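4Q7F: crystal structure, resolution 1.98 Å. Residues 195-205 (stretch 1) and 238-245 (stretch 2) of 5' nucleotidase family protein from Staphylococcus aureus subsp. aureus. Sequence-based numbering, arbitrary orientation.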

# COMPACT_ATOMS: atom_id res chain seq x y z
N MSE A 195 24.85 2.22 -17.98
CA MSE A 195 23.92 3.29 -18.31
C MSE A 195 24.69 4.53 -18.67
O MSE A 195 24.40 5.16 -19.69
CB MSE A 195 22.96 3.53 -17.15
CG MSE A 195 21.94 2.39 -17.14
SE MSE A 195 20.55 2.63 -15.77
CE MSE A 195 21.49 3.66 -14.39
N LYS A 196 25.70 4.88 -17.88
CA LYS A 196 26.50 6.06 -18.18
C LYS A 196 27.27 5.93 -19.51
O LYS A 196 27.60 6.93 -20.11
CB LYS A 196 27.47 6.35 -17.05
CG LYS A 196 26.81 6.74 -15.74
CD LYS A 196 27.84 6.91 -14.64
CE LYS A 196 28.78 8.08 -14.93
NZ LYS A 196 29.85 8.22 -13.90
N ARG A 197 27.57 4.71 -19.95
CA ARG A 197 28.25 4.52 -21.24
C ARG A 197 27.26 4.75 -22.38
O ARG A 197 27.65 5.16 -23.46
CB ARG A 197 28.83 3.10 -21.41
CG ARG A 197 30.13 2.82 -20.68
CD ARG A 197 30.74 1.48 -21.08
NE ARG A 197 30.01 0.30 -20.56
CZ ARG A 197 30.22 -0.26 -19.37
NH1 ARG A 197 29.52 -1.33 -19.00
NH2 ARG A 197 31.11 0.25 -18.53
N HIS A 198 25.99 4.47 -22.14
CA HIS A 198 24.99 4.60 -23.18
C HIS A 198 24.26 5.95 -23.13
O HIS A 198 23.88 6.47 -24.18
CB HIS A 198 23.99 3.44 -23.06
CG HIS A 198 23.22 3.16 -24.32
ND1 HIS A 198 22.20 3.98 -24.77
CD2 HIS A 198 23.30 2.14 -25.21
CE1 HIS A 198 21.71 3.49 -25.89
NE2 HIS A 198 22.36 2.37 -26.18
N ALA A 199 24.11 6.55 -21.94
CA ALA A 199 23.31 7.78 -21.79
C ALA A 199 23.96 8.97 -21.08
O ALA A 199 24.87 8.82 -20.28
CB ALA A 199 22.00 7.44 -21.08
N ASP A 200 23.43 10.15 -21.39
CA ASP A 200 23.87 11.41 -20.81
C ASP A 200 23.01 11.77 -19.62
O ASP A 200 23.47 12.44 -18.69
CB ASP A 200 23.76 12.51 -21.85
CG ASP A 200 24.55 12.21 -23.10
OD1 ASP A 200 25.79 12.22 -23.04
OD2 ASP A 200 23.91 11.98 -24.14
N ILE A 201 21.74 11.36 -19.67
CA ILE A 201 20.79 11.61 -18.59
C ILE A 201 20.24 10.30 -18.06
O ILE A 201 19.82 9.43 -18.83
CB ILE A 201 19.61 12.49 -19.08
CG1 ILE A 201 20.13 13.84 -19.59
CG2 ILE A 201 18.59 12.69 -17.96
CD1 ILE A 201 20.78 14.70 -18.52
N ILE A 202 20.22 10.18 -16.74
CA ILE A 202 19.74 8.97 -16.06
C ILE A 202 18.54 9.26 -15.17
O ILE A 202 18.57 10.18 -14.35
CB ILE A 202 20.87 8.33 -15.25
CG1 ILE A 202 21.93 7.79 -16.23
CG2 ILE A 202 20.32 7.21 -14.37
CD1 ILE A 202 23.25 7.46 -15.61
N VAL A 203 17.51 8.45 -15.35
CA VAL A 203 16.27 8.56 -14.63
C VAL A 203 16.01 7.23 -13.96
O VAL A 203 15.94 6.19 -14.61
CB VAL A 203 15.08 8.84 -15.58
CG1 VAL A 203 13.75 8.92 -14.83
CG2 VAL A 203 15.32 10.12 -16.36
N VAL A 204 15.90 7.26 -12.63
CA VAL A 204 15.59 6.08 -11.86
C VAL A 204 14.13 6.15 -11.43
O VAL A 204 13.72 7.14 -10.80
CB VAL A 204 16.45 5.99 -10.58
CG1 VAL A 204 16.01 4.80 -9.76
CG2 VAL A 204 17.93 5.89 -10.93
N CYS A 205 13.34 5.13 -11.77
CA CYS A 205 11.95 5.06 -11.32
C CYS A 205 11.87 3.88 -10.37
O CYS A 205 11.82 2.72 -10.77
CB CYS A 205 10.95 4.88 -12.45
SG CYS A 205 10.88 6.25 -13.61
N LYS A 238 25.42 11.93 -7.99
CA LYS A 238 26.13 12.60 -9.10
C LYS A 238 25.87 12.02 -10.50
O LYS A 238 26.09 12.70 -11.49
CB LYS A 238 27.64 12.62 -8.86
CG LYS A 238 28.32 11.26 -8.92
CD LYS A 238 29.83 11.41 -8.96
CE LYS A 238 30.51 10.11 -9.36
NZ LYS A 238 31.97 10.34 -9.55
N ASP A 239 25.42 10.77 -10.56
CA ASP A 239 25.13 10.09 -11.82
C ASP A 239 23.63 9.98 -12.12
O ASP A 239 23.24 9.49 -13.18
CB ASP A 239 25.76 8.70 -11.79
CG ASP A 239 27.28 8.76 -11.67
OD1 ASP A 239 27.89 9.66 -12.28
OD2 ASP A 239 27.87 7.89 -11.00
N ILE A 240 22.80 10.43 -11.19
CA ILE A 240 21.35 10.39 -11.34
C ILE A 240 20.83 11.81 -11.48
O ILE A 240 21.10 12.68 -10.64
CB ILE A 240 20.66 9.74 -10.12
CG1 ILE A 240 21.21 8.34 -9.86
CG2 ILE A 240 19.16 9.68 -10.35
CD1 ILE A 240 20.74 7.70 -8.56
N ASP A 241 20.08 12.04 -12.54
CA ASP A 241 19.50 13.33 -12.83
C ASP A 241 18.08 13.41 -12.24
O ASP A 241 17.70 14.42 -11.66
CB ASP A 241 19.50 13.54 -14.34
CG ASP A 241 20.92 13.52 -14.91
OD1 ASP A 241 21.71 14.42 -14.57
OD2 ASP A 241 21.26 12.60 -15.67
N ILE A 242 17.31 12.34 -12.39
CA ILE A 242 15.94 12.32 -11.88
C ILE A 242 15.73 11.03 -11.09
O ILE A 242 16.04 9.92 -11.58
CB ILE A 242 14.90 12.42 -13.01
CG1 ILE A 242 15.16 13.65 -13.89
CG2 ILE A 242 13.50 12.50 -12.43
CD1 ILE A 242 14.16 13.83 -15.02
N PHE A 243 15.22 11.17 -9.88
CA PHE A 243 15.00 10.03 -8.98
C PHE A 243 13.52 10.03 -8.60
O PHE A 243 13.08 10.82 -7.75
CB PHE A 243 15.91 10.14 -7.75
CG PHE A 243 16.07 8.85 -6.98
CD1 PHE A 243 16.92 7.85 -7.44
CD2 PHE A 243 15.40 8.64 -5.79
CE1 PHE A 243 17.08 6.67 -6.73
CE2 PHE A 243 15.55 7.46 -5.08
CZ PHE A 243 16.39 6.47 -5.55
N ILE A 244 12.77 9.18 -9.30
CA ILE A 244 11.33 9.04 -9.11
C ILE A 244 11.08 7.94 -8.11
O ILE A 244 11.65 6.85 -8.22
CB ILE A 244 10.64 8.79 -10.48
CG1 ILE A 244 10.64 10.11 -11.26
CG2 ILE A 244 9.21 8.28 -10.33
CD1 ILE A 244 10.11 10.01 -12.70
N THR A 245 10.27 8.25 -7.10
CA THR A 245 9.95 7.32 -6.03
C THR A 245 8.44 7.21 -5.77
O THR A 245 7.64 7.94 -6.34
CB THR A 245 10.67 7.72 -4.73
OG1 THR A 245 10.21 9.00 -4.27
CG2 THR A 245 12.15 7.76 -4.93

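This contact is a parallel pairing of two β-strands, fastened by a backbone hydrogen-bond ladder, closed at its entry by an aspartate that binds a strand amide, and pinned outside the sheet by a lysine–aspartate salt bridge.

The strand that starts at Ile-201 and the one that starts at Ile-242 run 10° apart in direction, with their axes 4.7 Å apart at closest approach. The register pairs Val-203 with Ile-242, Val-204 with Phe-243 and Cys-205 with Ile-244. As is usual in a parallel pair, the hydrogen bonds come from alternate residues of each strand. Val-204 carries two of them: its N donates to Ile-242 O at 2.9 Å, and its O accepts from Ile-244 N at 2.7 Å. In the backbone, Val-203 and Cys-205 make no hydrogen bond across the pair but offer CA-H...O contacts, Val-203 CA to Ile-242 O at 3.3 Å and Cys-205 CA to Ile-244 O at 3.6 Å.

The start of the ladder is the most instructive part. Ile-202 O accepts two amides, Ile-242 N at 3.2 Å and Asp-241 N at 3.0 Å, so one carbonyl gathers the backbone just where the second strand begins. Ile-202 N, on the same residue, is met by a side chain instead: Asp-241 OD2 lies 2.8 Å from it, with an N-H...O angle of 162°. Asp-241, with chi1 in the m well and its CA-to-CB bond directed toward the first stretch, thus supplies a carboxylate acceptor ahead of the first bridged pair and joins Ile-202 through both side chain and backbone.

Side chains alternate between the two sheet faces. Val-203, Cys-205, Ile-242 and Ile-244 share one face, where Val-203 CG2 lies 4.1 Å from Ile-242 CB and Cys-205 SG lies 3.9 Å from Ile-244 CD1. These are apolar contacts between neighbours in register. Val-204 and Phe-243 share the other face; Val-204 CB approaches Phe-243 CD1 obliquely at 3.7 Å, while Val-204 CG2 reaches back to Ile-240 CG2 at 4.0 Å. All of these residues are buried, and those on the strands are branched aliphatics, a cysteine and one aromatic ring.

Beyond the sheet, Lys-196 on the preceding helix and Asp-239 in the 3-10 segment point their CA-to-CB bonds toward each other's stretch. Lys-196 NZ meets Asp-239 OD1 at 2.9 Å in a hydrogen-bonded salt bridge, linking the segments that lead into the two strands. The rule to read here is simple: the backbone hydrogen bonds run along the register, apolar side chains meet on both faces, and charged groups join the approach.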